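Long-range contacts in uncharacterized conserved protein (Methanopyrus kandleri AV19, PDB 2QYA), which is of unknown function but belongs to the DUF424 family and forms a two-chain assembly in the crystal: residues Ala4-Asn9 and Leu21-Leu26; Val72-Leu77 and Val105-Leu110. The protein carries 2 engineered substitutions. One frame throughout, in Å; residues are numbered along the deposited sequence.

Interaction 1 of 2, residues Ala4-Asn9 and Leu21-Leu26; sequences ARVLLN and LCDEDL
Strands 6-9 and 21-23 run antiparallel, and the tight part of their contact is around Leu7 and Cys22. This is a hydrogen-bonded pair: Leu7 N reaches Cys22 O at 2.6 Å, nearly along the C=O axis, and Cys22 N answers to Leu7 O in the carbonyl plane, on a lone pair. On the Val6, Leu8 and Leu21 face, Leu8 CD1 lies 3.9 Å from Leu21 CD2, the two leucine side chains running alongside each other in the same direction. Val6 puts CG2 anti to its backbone N, which sets this methyl 3.4 Å from Cys22 O, while CG1 is wedged between the two backbone branches. Helices 52-66 and 79-87 cover this face, and Asp23 turns its carboxylate to the backbone N of Leu80 and Ala81.

The other end is looser and more open to solvent. Glu24 N still bonds to Arg5 O at 3.1 Å, but from above the carbonyl plane. The Glu24 chain is extended, CG anti to N (chi1 -163°); its CG meets Leu7 CD2, and its carboxylate lies beside Arg5 CB. The guanidinium stays apart, with Arg5 NH1 4.7 Å from Glu24 OE2, and Ser49 OG hydrogen-bonds to both atoms. An alanine here, lacking the carboxylate, would probably leave Leu7 CD2 less covered and Arg5 less well placed beside Ser49. Strands 6-13 and 16-23 together make a beta hairpin; this contact is at its open end, away from the turn, where the chain leaves Asp23 in a 3-10 segment.

Interaction 2 of 2, residues Val72-Leu77 and Val105-Leu110; sequences VAINAL and VQMYIL. Engineered in segment 105-110: Met107 (natural residue Ile).
Strands 72-77 and 105-109 run antiparallel at 172°, joined by six nearly straight backbone hydrogen bonds, two each at the pairs Val72-Ile109, Ile74-Met107 and Ala76-Val105, all with the donor in the carbonyl plane. The side chains of these pairs share one face. Ile74 carries it: CG1 stands anti to the carbonyl carbon (chi1 -57°), sending CD1 to Ile109 CD1 at 3.6 Å, where the two isoleucine side chains meet at a slant, and to SD of the engineered Met107 at 3.9 Å. Farther along, Ala76 CB meets Val105 CG1 at 3.9 Å, and Val85 of helix 79-87 packs on both residues.

The other face is more polar and looks to the second subunit. Ala73 CB approaches Tyr108 CD1 at 3.8 Å, while the Tyr108 ring makes an edge-to-face stack with Tyr108 of the second subunit. Asn75 and Gln106 run abreast with their amide planes 65° apart; Asn75 ND2 is 3.1 Å from Gln106 OE1, but the angle is poor for a hydrogen bond, and OE1 bonds instead to Thr71 OG1 of the second subunit. In this alpha/beta fold the antiparallel pair lies within a mixed sheet, helices against one face and the subunit interface on the other.

Both interactions belong to the same six-stranded mixed sheet, and strands 16-23 and 71-77, which run parallel as neighbours, join them. Leu21 is where the two meet: its N probably bonds to Asn75 O at 2.9 Å and its O to Leu77 N, while its CB packs on Ala76 CB. Each contact is largely buried, and helices 52-66 and 79-87 reach both. Interaction 1 pairs the two strands of a local hairpin and ends in a charged, more exposed pair; interaction 2 pairs strands far apart in sequence, with a longer run of backbone bonds, lies nearer the chain's centre and meets the second subunit through three residues, against one for interaction 1.

Interaction 1 of 2, residues Ala4-Asn9 and Leu21-Leu26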
loop_
_atom_site.group_PDB
_atom_site.type_symbol
_atom_site.label_atom_id
_atom_site.label_comp_id
_atom_site.label_asym_id
_atom_site.label_seq_id
_atom_site.Cartn_x
_atom_site.Cartn_y
_atom_site.Cartn_z
ATOM N N ALA A 4 -15.107 23.058 -2.906
ATOM C CA ALA A 4 -14.563 22.256 -1.775
ATOM C C ALA A 4 -14.258 20.822 -2.260
ATOM O O ALA A 4 -15.180 20.000 -2.369
ATOM C CB ALA A 4 -15.579 22.217 -0.696
ATOM N N ARG A 5 -12.998 20.526 -2.555
ATOM C CA ARG A 5 -12.672 19.275 -3.263
ATOM C C ARG A 5 -11.588 18.408 -2.613
ATOM O O ARG A 5 -10.571 18.889 -2.127
ATOM C CB ARG A 5 -12.264 19.549 -4.730
ATOM C CG ARG A 5 -13.362 20.071 -5.657
ATOM C CD ARG A 5 -14.242 18.958 -6.191
ATOM N NE ARG A 5 -15.104 19.443 -7.257
ATOM C CZ ARG A 5 -14.885 19.275 -8.562
ATOM N NH1 ARG A 5 -13.823 18.608 -9.016
ATOM N NH2 ARG A 5 -15.748 19.780 -9.418
ATOM N N VAL A 6 -11.787 17.106 -2.689
ATOM C CA VAL A 6 -10.777 16.178 -2.217
ATOM C C VAL A 6 -10.228 15.309 -3.374
ATOM O O VAL A 6 -10.996 14.837 -4.199
ATOM C CB VAL A 6 -11.394 15.328 -1.087
ATOM C CG1 VAL A 6 -12.311 14.249 -1.666
ATOM C CG2 VAL A 6 -10.348 14.746 -0.222
ATOM N N LEU A 7 -8.912 15.084 -3.414
ATOM C CA LEU A 7 -8.293 14.134 -4.366
ATOM C C LEU A 7 -8.315 12.677 -3.865
ATOM O O LEU A 7 -7.851 12.361 -2.738
ATOM C CB LEU A 7 -6.843 14.555 -4.674
ATOM C CG LEU A 7 -6.620 16.025 -5.070
ATOM C CD1 LEU A 7 -5.162 16.404 -5.042
ATOM C CD2 LEU A 7 -7.236 16.311 -6.440
ATOM N N LEU A 8 -8.876 11.785 -4.678
ATOM C CA LEU A 8 -8.885 10.362 -4.355
ATOM C C LEU A 8 -8.035 9.600 -5.372
ATOM O O LEU A 8 -8.243 9.681 -6.596
ATOM C CB LEU A 8 -10.302 9.811 -4.288
ATOM C CG LEU A 8 -10.546 8.326 -3.988
ATOM C CD1 LEU A 8 -9.908 7.820 -2.683
ATOM C CD2 LEU A 8 -12.037 8.103 -3.915
ATOM N N ASN A 9 -7.054 8.880 -4.839
ATOM C CA ASN A 9 -6.119 8.133 -5.632
ATOM C C ASN A 9 -6.163 6.718 -5.087
ATOM O O ASN A 9 -5.775 6.500 -3.936
ATOM C CB ASN A 9 -4.742 8.785 -5.511
ATOM C CG ASN A 9 -3.659 8.101 -6.380
ATOM O OD1 ASN A 9 -3.956 7.256 -7.233
ATOM N ND2 ASN A 9 -2.393 8.472 -6.138
ATOM N N LEU A 21 -6.277 9.970 0.055
ATOM C CA LEU A 21 -7.171 11.114 -0.038
ATOM C C LEU A 21 -6.341 12.302 0.328
ATOM O O LEU A 21 -5.560 12.234 1.277
ATOM C CB LEU A 21 -8.331 10.981 0.945
ATOM C CG LEU A 21 -9.392 9.932 0.666
ATOM C CD1 LEU A 21 -9.857 9.332 1.976
ATOM C CD2 LEU A 21 -10.561 10.568 -0.048
ATOM N N CYS A 22 -6.489 13.386 -0.418
ATOM C CA CYS A 22 -5.765 14.609 -0.095
ATOM C C CYS A 22 -6.652 15.801 -0.413
ATOM O O CYS A 22 -7.312 15.809 -1.464
ATOM C CB CYS A 22 -4.485 14.674 -0.927
ATOM S SG CYS A 22 -3.303 15.955 -0.541
ATOM N N ASP A 23 -6.668 16.806 0.468
ATOM C CA ASP A 23 -7.317 18.085 0.129
ATOM C C ASP A 23 -6.654 18.679 -1.119
ATOM O O ASP A 23 -5.433 18.748 -1.226
ATOM C CB ASP A 23 -7.281 19.083 1.305
ATOM C CG ASP A 23 -8.186 18.661 2.447
ATOM O OD1 ASP A 23 -8.482 17.439 2.562
ATOM O OD2 ASP A 23 -8.618 19.547 3.231
ATOM N N GLU A 24 -7.477 19.070 -2.077
ATOM C CA GLU A 24 -6.984 19.582 -3.343
ATOM C C GLU A 24 -6.099 20.798 -3.140
ATOM O O GLU A 24 -5.032 20.882 -3.745
ATOM C CB GLU A 24 -8.160 19.919 -4.239
ATOM C CG GLU A 24 -7.854 20.077 -5.705
ATOM C CD GLU A 24 -9.096 20.521 -6.447
ATOM O OE1 GLU A 24 -9.580 21.622 -6.125
ATOM O OE2 GLU A 24 -9.605 19.766 -7.298
ATOM N N ASP A 25 -6.504 21.704 -2.246
ATOM C CA ASP A 25 -5.735 22.925 -1.990
ATOM C C ASP A 25 -4.372 22.688 -1.323
ATOM O O ASP A 25 -3.581 23.626 -1.177
ATOM C CB ASP A 25 -6.570 23.960 -1.209
ATOM C CG ASP A 25 -6.982 23.475 0.174
ATOM O OD1 ASP A 25 -6.555 22.370 0.610
ATOM O OD2 ASP A 25 -7.747 24.215 0.845
ATOM N N LEU A 26 -4.107 21.440 -0.933
ATOM C CA LEU A 26 -2.846 21.051 -0.305
ATOM C C LEU A 26 -1.811 20.550 -1.286
ATOM O O LEU A 26 -0.629 20.539 -0.982
ATOM C CB LEU A 26 -3.080 19.954 0.726
ATOM C CG LEU A 26 -3.718 20.243 2.080
ATOM C CD1 LEU A 26 -3.602 18.981 2.881
ATOM C CD2 LEU A 26 -3.042 21.411 2.802
#

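Interaction 2 of 2, residues Val72-Leu77 and Val105-Leu110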
loop_
_atom_site.group_PDB
_atom_site.type_symbol
_atom_site.label_atom_id
_atom_site.label_comp_id
_atom_site.label_asym_id
_atom_site.label_seq_id
_atom_site.Cartn_x
_atom_site.Cartn_y
_atom_site.Cartn_z
ATOM N N VAL A 72 -6.506 -3.244 2.713
ATOM C CA VAL A 72 -6.820 -1.884 2.277
ATOM C C VAL A 72 -6.104 -0.928 3.224
ATOM O O VAL A 72 -6.364 -0.931 4.440
ATOM C CB VAL A 72 -8.354 -1.614 2.239
ATOM C CG1 VAL A 72 -8.668 -0.131 1.944
ATOM C CG2 VAL A 72 -9.049 -2.526 1.220
ATOM N N ALA A 73 -5.144 -0.172 2.684
ATOM C CA ALA A 73 -4.430 0.848 3.444
ATOM C C ALA A 73 -5.006 2.177 3.045
ATOM O O ALA A 73 -5.100 2.471 1.835
ATOM C CB ALA A 73 -2.931 0.791 3.137
ATOM N N ILE A 74 -5.443 2.956 4.032
ATOM C CA ILE A 74 -5.982 4.303 3.809
ATOM C C ILE A 74 -5.053 5.341 4.415
ATOM O O ILE A 74 -4.584 5.204 5.552
ATOM C CB ILE A 74 -7.403 4.471 4.411
ATOM C CG1 ILE A 74 -8.349 3.420 3.813
ATOM C CG2 ILE A 74 -7.939 5.942 4.239
ATOM C CD1 ILE A 74 -9.526 3.082 4.658
ATOM N N ASN A 75 -4.764 6.357 3.615
ATOM C CA ASN A 75 -3.984 7.496 4.013
ATOM C C ASN A 75 -4.806 8.722 3.613
ATOM O O ASN A 75 -5.155 8.866 2.442
ATOM C CB ASN A 75 -2.647 7.543 3.269
ATOM C CG ASN A 75 -2.155 6.165 2.836
ATOM O OD1 ASN A 75 -1.914 5.942 1.645
ATOM N ND2 ASN A 75 -2.009 5.227 3.798
ATOM N N ALA A 76 -5.120 9.575 4.589
ATOM C CA ALA A 76 -5.824 10.830 4.340
ATOM C C ALA A 76 -5.082 12.023 4.948
ATOM O O ALA A 76 -4.655 11.986 6.102
ATOM C CB ALA A 76 -7.271 10.733 4.831
ATOM N N LEU A 77 -4.864 13.048 4.132
ATOM C CA LEU A 77 -4.200 14.256 4.537
ATOM C C LEU A 77 -5.083 15.496 4.247
ATOM O O LEU A 77 -5.432 15.785 3.077
ATOM C CB LEU A 77 -2.843 14.377 3.830
ATOM C CG LEU A 77 -1.992 15.614 4.160
ATOM C CD1 LEU A 77 -1.370 15.566 5.587
ATOM C CD2 LEU A 77 -0.922 15.874 3.067
ATOM N N VAL A 105 -4.716 10.867 8.841
ATOM C CA VAL A 105 -5.023 9.530 9.326
ATOM C C VAL A 105 -4.400 8.462 8.406
ATOM O O VAL A 105 -4.373 8.616 7.177
ATOM C CB VAL A 105 -6.534 9.294 9.587
ATOM C CG1 VAL A 105 -7.341 9.016 8.294
ATOM C CG2 VAL A 105 -6.702 8.111 10.605
ATOM N N GLN A 106 -3.851 7.417 9.039
ATOM C CA GLN A 106 -3.410 6.193 8.366
ATOM C C GLN A 106 -4.085 4.965 9.012
ATOM O O GLN A 106 -4.087 4.829 10.263
ATOM C CB GLN A 106 -1.893 6.103 8.432
ATOM C CG GLN A 106 -1.260 5.132 7.408
ATOM C CD GLN A 106 0.008 5.695 6.752
ATOM O OE1 GLN A 106 0.460 5.192 5.729
ATOM N NE2 GLN A 106 0.573 6.738 7.337
ATOM N N MET A 107 -4.681 4.106 8.169
ATOM C CA MET A 107 -5.409 2.917 8.587
ATOM C C MET A 107 -5.024 1.682 7.732
ATOM O O MET A 107 -4.832 1.782 6.516
ATOM C CB MET A 107 -6.922 3.064 8.411
ATOM C CG MET A 107 -7.604 4.373 8.776
ATOM S SD MET A 107 -9.382 4.149 8.456
ATOM C CE MET A 107 -9.770 2.778 9.511
ATOM N N TYR A 108 -4.940 0.518 8.366
ATOM C CA TYR A 108 -4.757 -0.731 7.653
ATOM C C TYR A 108 -5.949 -1.579 7.976
ATOM O O TYR A 108 -6.247 -1.829 9.157
ATOM C CB TYR A 108 -3.479 -1.425 8.068
ATOM C CG TYR A 108 -2.263 -0.575 7.791
ATOM C CD1 TYR A 108 -1.698 -0.537 6.504
ATOM C CD2 TYR A 108 -1.720 0.242 8.785
ATOM C CE1 TYR A 108 -0.612 0.263 6.218
ATOM C CE2 TYR A 108 -0.610 1.034 8.520
ATOM C CZ TYR A 108 -0.070 1.042 7.223
ATOM O OH TYR A 108 1.023 1.825 6.938
ATOM N N ILE A 109 -6.662 -1.985 6.934
ATOM C CA ILE A 109 -7.843 -2.789 7.091
ATOM C C ILE A 109 -7.489 -4.083 6.433
ATOM O O ILE A 109 -7.417 -4.149 5.201
ATOM C CB ILE A 109 -9.047 -2.149 6.421
ATOM C CG1 ILE A 109 -9.256 -0.721 6.957
ATOM C CG2 ILE A 109 -10.315 -3.016 6.637
ATOM C CD1 ILE A 109 -10.416 0.037 6.311
ATOM N N LEU A 110 -7.222 -5.113 7.251
ATOM C CA LEU A 110 -6.845 -6.423 6.729
ATOM C C LEU A 110 -8.079 -7.209 6.302
ATOM O O LEU A 110 -9.168 -6.931 6.769
ATOM C CB LEU A 110 -5.939 -7.191 7.731
ATOM C CG LEU A 110 -4.454 -6.790 7.573
ATOM C CD1 LEU A 110 -4.119 -5.377 8.130
ATOM C CD2 LEU A 110 -3.532 -7.844 8.177
#